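PDB 3R2U: metallo-beta-lactamase family protein from Staphylococcus aureus, which probably uses a bound iron ion to process sulfur compounds such as persulfides, as related metallo-beta-lactamase proteins with a rhodanese-like domain do. Local coordinates for residues A[48-54]-A[71-77]; A[55-59]-A[281-285]; A[206-211]-A[237-241]; A[333-339]-A[358-362]. All coordinates share one frame; numbering follows the deposited sequence.

Interaction 1. Residues A[48-54]-A[71-77]; sequences GEAMIID and LTITHAA
Met-51 and Ala-77 fit as a long bump over a shallow hollow: the methionine chain runs out extended, bringing SD to 3.9 Å from Ala-77 CB, and the bend at chi3 turns CE back against His-75 CB. The flexible thioether thus fills the room that the small alanine leaves beside the histidine. The two strands run parallel, and on the other face, that of Ala-50 and Ile-52, aliphatic chains meet. There Ala-50 CB touches Leu-71 CB, and Ile-52 CD1 lies 3.9 Å from Ile-73 CG2, the two branched chains packing at a slant. A beta bulge at Thr-74 slips the register by one residue. Ala-50 O takes up the slack, accepting from Thr-74 N at 3.0 Å and His-75 N at 3.1 Å, both in its carbonyl plane. Thr-74 OG1 and His-75 ND1 share a 2.6 Å hydrogen bond at the imidazole edge, while Glu-49 OE1, bonded to Gly-131 N, nears the same ring at CE1. This is a beta-alpha-beta unit of the metallo-beta-lactamase fold: helix 60-69 lies over Ile-52 and Ile-73, helix 89-96 over Ile-73 and Ala-76, strand 37-44 flanks 49-53, and strand 127-130 of the second sheet packs on Met-51.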
# COMPACT_ATOMS: atom_id res chain seq x y z
N GLY A 48 -10.89 -27.63 10.13
CA GLY A 48 -10.46 -26.23 10.18
C GLY A 48 -9.13 -26.04 10.91
O GLY A 48 -8.57 -24.93 10.92
N GLU A 49 -8.60 -27.10 11.51
CA GLU A 49 -7.33 -27.00 12.22
C GLU A 49 -6.22 -26.70 11.24
O GLU A 49 -6.27 -27.12 10.10
CB GLU A 49 -7.05 -28.26 13.05
CG GLU A 49 -8.09 -28.43 14.16
CD GLU A 49 -7.84 -29.62 15.09
OE1 GLU A 49 -6.70 -30.11 15.21
OE2 GLU A 49 -8.81 -30.05 15.73
N ALA A 50 -5.22 -25.95 11.68
CA ALA A 50 -4.11 -25.59 10.80
C ALA A 50 -2.82 -25.48 11.59
O ALA A 50 -2.84 -25.11 12.78
CB ALA A 50 -4.41 -24.29 10.07
N MET A 51 -1.71 -25.79 10.93
CA MET A 51 -0.40 -25.76 11.53
C MET A 51 0.61 -24.95 10.73
O MET A 51 0.63 -25.03 9.50
CB MET A 51 0.16 -27.19 11.63
CG MET A 51 1.62 -27.23 12.13
SD MET A 51 2.39 -28.85 12.14
CE MET A 51 1.83 -29.51 13.72
N ILE A 52 1.44 -24.17 11.44
CA ILE A 52 2.55 -23.46 10.80
C ILE A 52 3.82 -24.26 11.07
O ILE A 52 4.12 -24.60 12.22
CB ILE A 52 2.81 -22.07 11.38
CG1 ILE A 52 1.56 -21.19 11.36
CG2 ILE A 52 3.92 -21.40 10.58
CD1 ILE A 52 1.72 -19.92 12.22
N ILE A 53 4.59 -24.54 10.01
CA ILE A 53 5.88 -25.22 10.15
C ILE A 53 7.00 -24.18 9.93
O ILE A 53 7.00 -23.45 8.93
CB ILE A 53 6.01 -26.38 9.17
CG1 ILE A 53 4.98 -27.45 9.56
CG2 ILE A 53 7.43 -26.94 9.22
CD1 ILE A 53 4.89 -28.55 8.59
N ASP A 54 7.95 -24.15 10.87
CA ASP A 54 9.05 -23.21 10.91
C ASP A 54 8.61 -21.73 10.83
O ASP A 54 9.08 -20.97 10.00
CB ASP A 54 10.13 -23.56 9.85
CG ASP A 54 10.96 -24.80 10.24
OD1 ASP A 54 10.95 -25.18 11.44
OD2 ASP A 54 11.68 -25.37 9.35
N LEU A 71 -9.57 -21.36 8.11
CA LEU A 71 -8.81 -22.21 9.01
C LEU A 71 -8.47 -21.45 10.28
O LEU A 71 -8.45 -20.22 10.30
CB LEU A 71 -7.51 -22.63 8.33
CG LEU A 71 -7.64 -23.41 7.02
CD1 LEU A 71 -6.31 -23.39 6.27
CD2 LEU A 71 -8.14 -24.81 7.28
N THR A 72 -8.17 -22.20 11.33
CA THR A 72 -7.76 -21.64 12.59
C THR A 72 -6.39 -22.21 12.93
O THR A 72 -6.21 -23.42 12.96
CB THR A 72 -8.76 -22.00 13.71
OG1 THR A 72 -10.05 -21.50 13.35
CG2 THR A 72 -8.34 -21.38 15.05
N ILE A 73 -5.42 -21.34 13.19
CA ILE A 73 -4.08 -21.78 13.52
C ILE A 73 -4.12 -22.29 14.95
O ILE A 73 -4.25 -21.51 15.89
CB ILE A 73 -3.05 -20.66 13.37
CG1 ILE A 73 -3.01 -20.20 11.90
CG2 ILE A 73 -1.66 -21.13 13.84
CD1 ILE A 73 -2.20 -18.98 11.67
N THR A 74 -4.05 -23.62 15.08
CA THR A 74 -4.13 -24.33 16.34
C THR A 74 -2.82 -25.04 16.67
O THR A 74 -2.65 -25.53 17.76
CB THR A 74 -5.23 -25.41 16.25
OG1 THR A 74 -5.04 -26.15 15.03
CG2 THR A 74 -6.64 -24.77 16.25
N HIS A 75 -1.89 -25.08 15.71
CA HIS A 75 -0.65 -25.81 15.88
C HIS A 75 0.52 -25.11 15.20
O HIS A 75 0.34 -24.34 14.24
CB HIS A 75 -0.72 -27.18 15.18
CG HIS A 75 -1.81 -28.10 15.67
ND1 HIS A 75 -3.15 -27.89 15.39
CD2 HIS A 75 -1.74 -29.29 16.31
CE1 HIS A 75 -3.86 -28.89 15.90
NE2 HIS A 75 -3.03 -29.75 16.47
N ALA A 76 1.73 -25.40 15.69
CA ALA A 76 2.97 -25.00 15.03
C ALA A 76 4.06 -26.01 15.41
O ALA A 76 4.08 -26.55 16.51
CB ALA A 76 3.40 -23.59 15.41
N ALA A 77 4.98 -26.24 14.49
CA ALA A 77 6.05 -27.16 14.71
C ALA A 77 7.29 -26.55 14.09
O ALA A 77 7.22 -25.73 13.17
CB ALA A 77 5.74 -28.53 14.07

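Interaction 2. Residues A[55-59]-A[281-285]; sequences PIRDL and MNLYQ
Arg-57 slides its guanidinium between Met-281 and Tyr-284. Met-281 SD sits 3.7 Å above the centre of one face, where a soft, polarisable sulfur suits a flat cation, and Tyr-284 CB lies over the opposite face. The bend at chi3 (81°) turns the group so that NH2 reaches the backbone of the facing loop, donating to Asn-282 O at 3.1 Å. That bond is bent, 141° at the hydrogen, and NH2 stands well above the carbonyl plane. A water doubles the link, accepting from Arg-57 NE at 2.9 Å and lying within hydrogen-bonding distance of Asn-282 O; a second water joins Leu-283 O to Gln-285 N and takes a weak bond from NH2. NH1 points on to a salt bridge with Asp-361 and a hydrogen bond to Gln-356 O. Next along the chain, Asp-58 lays CB 4.0 Å above one face of the Tyr-284 ring, toward its rim. Its carboxylate is turned to the start of the following helix, where OD1 bonds Ser-60 OG. At Leu-59 the backbone N is held by the Tyr-290 hydroxyl of the second subunit. A single arginine thus joins a loop of the metallo-beta-lactamase domain to the backbone of a distant segment: its charge is probably balanced by Asp-361, its N-H groups are spread over carbonyls and water, and its flat faces are spent on apolar contact.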
# COMPACT_ATOMS: atom_id res chain seq x y z
N PRO A 55 7.73 -21.31 11.74
CA PRO A 55 7.27 -19.94 11.69
C PRO A 55 8.32 -18.89 11.98
O PRO A 55 9.19 -19.11 12.81
CB PRO A 55 6.23 -19.88 12.80
CG PRO A 55 6.66 -20.96 13.76
CD PRO A 55 7.14 -22.04 12.87
N ILE A 56 8.20 -17.76 11.29
CA ILE A 56 9.01 -16.59 11.55
C ILE A 56 8.31 -15.86 12.70
O ILE A 56 7.24 -16.30 13.15
CB ILE A 56 9.18 -15.71 10.29
CG1 ILE A 56 7.82 -15.20 9.76
CG2 ILE A 56 9.89 -16.50 9.20
CD1 ILE A 56 7.96 -14.09 8.72
N ARG A 57 8.89 -14.76 13.18
CA ARG A 57 8.33 -14.02 14.33
C ARG A 57 7.06 -13.24 14.04
O ARG A 57 6.21 -13.08 14.93
CB ARG A 57 9.37 -13.04 14.89
CG ARG A 57 10.44 -13.65 15.67
CD ARG A 57 11.41 -12.57 16.12
NE ARG A 57 10.97 -11.83 17.29
CZ ARG A 57 11.41 -10.61 17.62
NH1 ARG A 57 12.22 -9.94 16.80
NH2 ARG A 57 11.00 -10.05 18.74
N ASP A 58 6.97 -12.70 12.83
CA ASP A 58 5.78 -11.96 12.41
C ASP A 58 4.81 -13.00 11.88
O ASP A 58 5.07 -13.64 10.86
CB ASP A 58 6.17 -10.95 11.35
CG ASP A 58 5.00 -10.26 10.73
OD1 ASP A 58 3.85 -10.55 11.10
OD2 ASP A 58 5.25 -9.44 9.83
N LEU A 59 3.69 -13.17 12.58
CA LEU A 59 2.74 -14.23 12.23
C LEU A 59 1.62 -13.78 11.28
O LEU A 59 0.79 -14.59 10.89
CB LEU A 59 2.09 -14.77 13.51
CG LEU A 59 3.02 -15.33 14.60
CD1 LEU A 59 2.18 -15.89 15.78
CD2 LEU A 59 3.94 -16.40 14.06
N MET A 281 13.41 -15.11 23.00
CA MET A 281 13.58 -13.68 23.15
C MET A 281 12.20 -13.07 23.35
O MET A 281 11.20 -13.77 23.33
CB MET A 281 14.27 -13.07 21.94
CG MET A 281 13.43 -13.12 20.63
SD MET A 281 14.26 -12.26 19.28
CE MET A 281 14.38 -10.62 19.97
N ASN A 282 12.15 -11.75 23.50
CA ASN A 282 10.89 -11.05 23.70
C ASN A 282 9.90 -11.30 22.55
O ASN A 282 10.31 -11.57 21.41
CB ASN A 282 11.14 -9.54 23.80
CG ASN A 282 11.85 -9.14 25.07
OD1 ASN A 282 11.92 -9.90 26.01
ND2 ASN A 282 12.38 -7.93 25.10
N LEU A 283 8.61 -11.21 22.86
CA LEU A 283 7.61 -11.36 21.84
C LEU A 283 7.85 -10.34 20.75
O LEU A 283 8.30 -9.23 20.99
CB LEU A 283 6.20 -11.15 22.41
CG LEU A 283 5.66 -12.25 23.35
CD1 LEU A 283 4.38 -11.74 24.07
CD2 LEU A 283 5.36 -13.55 22.56
N TYR A 284 7.55 -10.72 19.53
CA TYR A 284 7.63 -9.79 18.43
C TYR A 284 6.55 -8.70 18.54
O TYR A 284 5.37 -8.99 18.78
CB TYR A 284 7.41 -10.52 17.09
CG TYR A 284 7.08 -9.56 16.00
CD1 TYR A 284 8.06 -8.74 15.45
CD2 TYR A 284 5.78 -9.44 15.53
CE1 TYR A 284 7.76 -7.83 14.47
CE2 TYR A 284 5.47 -8.54 14.55
CZ TYR A 284 6.46 -7.74 14.02
OH TYR A 284 6.13 -6.87 13.05
N GLN A 285 6.99 -7.46 18.33
CA GLN A 285 6.11 -6.30 18.20
C GLN A 285 6.79 -5.29 17.27
O GLN A 285 8.00 -5.03 17.40
CB GLN A 285 5.83 -5.59 19.53
CG GLN A 285 5.09 -6.36 20.59
CD GLN A 285 3.69 -6.75 20.20
OE1 GLN A 285 3.13 -6.24 19.24
NE2 GLN A 285 3.10 -7.66 20.97
O HOH W 1 10.00 -13.52 19.48
O HOH W 2 9.78 -7.15 19.71

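Interaction 3. Residues A[206-211]-A[237-241]; sequences IKDLPD and LGYEK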
# COMPACT_ATOMS: atom_id res chain seq x y z
N ILE A 206 16.24 -42.28 5.02
CA ILE A 206 15.20 -41.62 4.22
C ILE A 206 14.97 -42.27 2.83
O ILE A 206 13.90 -42.13 2.24
CB ILE A 206 15.49 -40.10 4.08
CG1 ILE A 206 14.21 -39.34 4.29
CG2 ILE A 206 16.22 -39.78 2.77
CD1 ILE A 206 13.65 -39.53 5.69
N LYS A 207 15.97 -43.01 2.35
CA LYS A 207 15.90 -43.64 1.04
C LYS A 207 14.77 -44.66 0.86
O LYS A 207 14.32 -44.88 -0.27
CB LYS A 207 17.23 -44.31 0.70
CG LYS A 207 18.36 -43.34 0.43
CD LYS A 207 19.66 -44.08 0.08
CE LYS A 207 20.81 -43.13 -0.12
NZ LYS A 207 22.10 -43.82 -0.37
N ASP A 208 14.31 -45.23 1.97
CA ASP A 208 13.26 -46.23 1.96
C ASP A 208 11.86 -45.65 1.76
O ASP A 208 10.92 -46.40 1.55
CB ASP A 208 13.31 -47.02 3.27
CG ASP A 208 14.63 -47.73 3.45
OD1 ASP A 208 15.25 -48.07 2.42
OD2 ASP A 208 15.05 -47.95 4.61
N LEU A 209 11.73 -44.34 1.83
CA LEU A 209 10.44 -43.69 1.60
C LEU A 209 10.09 -43.77 0.10
O LEU A 209 10.98 -43.94 -0.73
CB LEU A 209 10.47 -42.24 2.08
CG LEU A 209 10.56 -42.11 3.61
CD1 LEU A 209 10.59 -40.66 4.02
CD2 LEU A 209 9.40 -42.89 4.28
N PRO A 210 8.80 -43.64 -0.25
CA PRO A 210 8.41 -43.71 -1.67
C PRO A 210 9.04 -42.57 -2.49
O PRO A 210 9.06 -41.42 -2.06
CB PRO A 210 6.89 -43.59 -1.63
CG PRO A 210 6.51 -43.98 -0.18
CD PRO A 210 7.64 -43.44 0.63
N ASP A 211 9.54 -42.91 -3.66
CA ASP A 211 10.24 -41.92 -4.49
C ASP A 211 9.35 -40.78 -5.02
O ASP A 211 9.87 -39.76 -5.46
CB ASP A 211 10.99 -42.62 -5.63
CG ASP A 211 12.28 -43.31 -5.15
OD1 ASP A 211 12.68 -43.12 -3.97
OD2 ASP A 211 12.90 -44.03 -5.97
N LEU A 237 11.69 -36.98 -3.76
CA LEU A 237 12.74 -37.87 -3.33
C LEU A 237 13.43 -38.55 -4.50
O LEU A 237 14.66 -38.62 -4.55
CB LEU A 237 12.19 -38.91 -2.33
CG LEU A 237 13.19 -39.94 -1.78
CD1 LEU A 237 14.44 -39.29 -1.17
CD2 LEU A 237 12.52 -40.87 -0.75
N GLY A 238 12.63 -39.02 -5.46
CA GLY A 238 13.18 -39.69 -6.62
C GLY A 238 14.03 -38.76 -7.45
O GLY A 238 15.02 -39.19 -8.04
N TYR A 239 13.65 -37.48 -7.51
CA TYR A 239 14.43 -36.51 -8.30
C TYR A 239 15.74 -36.22 -7.58
O TYR A 239 16.78 -36.12 -8.22
CB TYR A 239 13.65 -35.21 -8.60
CG TYR A 239 14.40 -34.31 -9.58
CD1 TYR A 239 14.35 -34.56 -10.95
CD2 TYR A 239 15.15 -33.23 -9.14
CE1 TYR A 239 15.04 -33.76 -11.85
CE2 TYR A 239 15.85 -32.42 -10.05
CZ TYR A 239 15.79 -32.69 -11.40
OH TYR A 239 16.47 -31.90 -12.32
N GLU A 240 15.69 -36.10 -6.25
CA GLU A 240 16.90 -35.87 -5.49
C GLU A 240 17.83 -37.08 -5.58
O GLU A 240 19.04 -36.92 -5.66
CB GLU A 240 16.58 -35.51 -4.05
CG GLU A 240 15.86 -34.18 -3.91
CD GLU A 240 16.65 -33.02 -4.50
OE1 GLU A 240 17.78 -32.79 -4.03
OE2 GLU A 240 16.12 -32.35 -5.43
N LYS A 241 17.28 -38.29 -5.63
CA LYS A 241 18.13 -39.47 -5.77
C LYS A 241 18.91 -39.43 -7.09
O LYS A 241 20.04 -39.89 -7.16
CB LYS A 241 17.32 -40.76 -5.68
CG LYS A 241 16.79 -41.06 -4.27
CD LYS A 241 16.10 -42.42 -4.23
CE LYS A 241 15.73 -42.85 -2.81
NZ LYS A 241 14.92 -44.10 -2.84
O HOH W 3 14.90 -45.56 -5.75
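Lys-241 NZ is gripped from three directions. Asp-211 OD1 forms a salt bridge with it at 2.7 Å, using the syn lone pair on the side of OD2; Lys-207 O accepts from it at 2.8 Å, in the carbonyl plane and on a lone pair; and a water that accepts from it donates to Asp-211 OD2. The lysine is extended beyond CG, long enough to carry its ammonium from the helix across to the loop, and the carboxylate meets its chain at about a right angle. The backbone adds a bond of its own: Gly-238 N, in the first turn of helix 237-243, donates to Asp-211 O at 2.9 Å. Glycine suits this place, since a beta carbon would lie only about 3.0 Å from that same oxygen. Leu-237, with CG anti to the backbone N (chi1 180°), sends CD2 into the bend of the loop. Leu-237 CD2 lies 3.4 Å from Leu-209 O and 3.5 Å from Ile-206 O, and also packs on Leu-209 CB. Ile-206 to Leu-209 form a type I turn, closed by Leu-209 N to Ile-206 O, and this turn curls the backbone round the leucine. Outside the pair, Ile-213 and Phe-247 also pack on Leu-237. The contact ties the loop between helix 191-206 and strand 214-217 to the opening turn of a later helix. Asp-211 serves twice, its backbone oxygen taking an N-H of the helix start and its carboxylate facing the lysine one turn on, so the ammonium charge is probably well compensated.

Interaction 4. Residues A[333-339]-A[358-362]; sequences LNYDQEI and IGYDD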
# COMPACT_ATOMS: atom_id res chain seq x y z
N LEU A 333 26.23 -6.79 12.25
CA LEU A 333 25.22 -6.50 13.26
C LEU A 333 25.74 -6.87 14.63
O LEU A 333 26.21 -7.97 14.82
CB LEU A 333 23.91 -7.27 12.98
CG LEU A 333 22.67 -6.83 13.78
CD1 LEU A 333 22.29 -5.40 13.47
CD2 LEU A 333 21.50 -7.74 13.50
N ASN A 334 25.69 -5.93 15.56
CA ASN A 334 26.07 -6.21 16.94
C ASN A 334 24.77 -6.22 17.78
O ASN A 334 24.16 -5.16 18.02
CB ASN A 334 27.07 -5.17 17.42
CG ASN A 334 27.64 -5.50 18.77
OD1 ASN A 334 27.00 -6.16 19.59
ND2 ASN A 334 28.85 -5.02 19.02
N TYR A 335 24.34 -7.42 18.21
CA TYR A 335 23.10 -7.56 18.97
C TYR A 335 23.10 -6.87 20.33
O TYR A 335 22.04 -6.65 20.91
CB TYR A 335 22.73 -9.04 19.16
CG TYR A 335 22.19 -9.69 17.91
CD1 TYR A 335 23.03 -10.07 16.88
CD2 TYR A 335 20.82 -9.94 17.76
CE1 TYR A 335 22.55 -10.67 15.75
CE2 TYR A 335 20.33 -10.56 16.63
CZ TYR A 335 21.21 -10.92 15.63
OH TYR A 335 20.77 -11.52 14.48
N ASP A 336 24.27 -6.54 20.83
CA ASP A 336 24.42 -5.91 22.13
C ASP A 336 24.37 -4.39 22.07
O ASP A 336 24.53 -3.72 23.10
CB ASP A 336 25.75 -6.34 22.77
CG ASP A 336 25.88 -7.87 22.89
OD1 ASP A 336 24.87 -8.54 23.10
OD2 ASP A 336 27.00 -8.40 22.81
N GLN A 337 24.20 -3.82 20.87
CA GLN A 337 24.16 -2.37 20.75
C GLN A 337 22.93 -1.89 20.00
O GLN A 337 22.38 -2.59 19.17
CB GLN A 337 25.39 -1.85 19.99
CG GLN A 337 26.72 -2.22 20.61
CD GLN A 337 27.91 -1.58 19.90
OE1 GLN A 337 27.77 -0.61 19.14
NE2 GLN A 337 29.10 -2.10 20.18
N GLU A 338 22.53 -0.67 20.32
CA GLU A 338 21.48 0.01 19.59
C GLU A 338 22.15 0.57 18.33
O GLU A 338 23.28 1.04 18.37
CB GLU A 338 20.87 1.14 20.41
CG GLU A 338 20.31 0.70 21.77
CD GLU A 338 19.60 1.85 22.51
OE1 GLU A 338 19.93 2.09 23.69
OE2 GLU A 338 18.72 2.51 21.91
N ILE A 339 21.42 0.54 17.22
CA ILE A 339 21.96 0.92 15.93
C ILE A 339 21.12 1.97 15.22
O ILE A 339 19.91 2.00 15.40
CB ILE A 339 22.02 -0.38 15.09
CG1 ILE A 339 23.11 -1.28 15.67
CG2 ILE A 339 22.20 -0.12 13.61
CD1 ILE A 339 23.04 -2.72 15.24
N ILE A 358 15.53 -11.45 12.15
CA ILE A 358 16.72 -12.13 12.68
C ILE A 358 16.91 -11.79 14.16
O ILE A 358 18.00 -11.85 14.71
CB ILE A 358 18.02 -11.91 11.84
CG1 ILE A 358 18.40 -10.43 11.74
CG2 ILE A 358 17.85 -12.48 10.45
CD1 ILE A 358 19.83 -10.24 11.23
N GLY A 359 15.80 -11.45 14.82
CA GLY A 359 15.81 -11.23 16.26
C GLY A 359 16.47 -9.99 16.81
O GLY A 359 16.94 -9.99 17.98
N TYR A 360 16.51 -8.93 16.02
CA TYR A 360 17.11 -7.66 16.44
C TYR A 360 16.00 -6.60 16.50
O TYR A 360 15.42 -6.26 15.47
CB TYR A 360 18.24 -7.22 15.50
CG TYR A 360 18.90 -5.95 15.97
CD1 TYR A 360 19.90 -5.98 16.97
CD2 TYR A 360 18.51 -4.72 15.48
CE1 TYR A 360 20.48 -4.82 17.42
CE2 TYR A 360 19.09 -3.56 15.92
CZ TYR A 360 20.06 -3.60 16.90
OH TYR A 360 20.63 -2.43 17.34
N ASP A 361 15.72 -6.10 17.71
CA ASP A 361 14.62 -5.14 17.93
C ASP A 361 15.12 -3.79 18.42
O ASP A 361 14.33 -2.99 18.91
CB ASP A 361 13.66 -5.69 19.02
CG ASP A 361 12.89 -6.94 18.59
OD1 ASP A 361 12.76 -7.22 17.37
OD2 ASP A 361 12.38 -7.62 19.49
N ASP A 362 16.40 -3.51 18.27
CA ASP A 362 17.00 -2.33 18.91
C ASP A 362 17.45 -1.17 18.01
O ASP A 362 18.35 -0.41 18.39
CB ASP A 362 18.14 -2.79 19.81
CG ASP A 362 17.66 -3.63 20.99
OD1 ASP A 362 16.48 -3.52 21.35
OD2 ASP A 362 18.46 -4.39 21.57
O HOH W 4 17.13 0.75 20.81
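Tyr-360 turns the edge of its ring toward the face of Tyr-335, a T-shaped pair with centroids 6.0 Å apart and planes at 81°. Each phenol then runs on to a backbone carbonyl of the opposite segment. Tyr-360 OH donates to Gln-337 O over a short 2.5 Å, in the carbonyl plane and on a lone pair, and Tyr-335 OH donates to Ile-358 O at 2.8 Å. The Tyr-360 ring is sandwiched: Leu-333 CD1 stands 4.1 Å from its centroid and only 5° off the normal, a CH-pi contact, while Asp-362 N lies above the opposite face toward the rim. With CG anti to its backbone N (chi1 -177°), Tyr-360 is swung straight across to the other loop. Ile-339 CD1 comes obliquely to within 3.5 Å of Tyr-360 CZ, and Leu-333 CD2 meets Ile-358 CD1 tip to tip at 3.8 Å. The carbonyl of Gln-337 ends a type I turn from Asn-334, in which Asn-334 OD1 accepts from Asp-336 N in an Asx turn. On the other side, Gly-359 takes the positive phi of a Schellman motif ending helix 345-356, a conformation glycine adopts easily. Beyond the rings, Ile-339 N reaches Asp-362 O in a weak bond of 3.4 Å, where the parallel strands 339-342 and 363-367 begin, the two joined by that helix in a beta-alpha-beta crossover. Tyrosine suits both places because its ring packs against apolar carbon while its hydroxyl satisfies a loop carbonyl; two phenols supply the strong hydrogen bonds between loops that share just one weak backbone bond.

Interactions 1, 2 and 4 form a chain through the molecule. Interaction 1 belongs to the first mixed sheet, and Pro-55 of interaction 2, next after strand 49-53, touches Ala-77 of it; their centres lie 16 Å apart. Interaction 2 in turn touches interaction 4, 15 Å away, by the Arg-57 to Asp-361 salt bridge and by Met-281 against Gly-359. The metallo-beta-lactamase sheet is so linked to the small parallel sheet of strands 298-301, 317-318, 339-342 and 363-367. Interaction 3 stands apart, about 41 Å from interaction 4 between centres, beside the second mixed sheet. Along the chain it is nested in the loop that interaction 2 closes, while interactions 1 and 2 alternate.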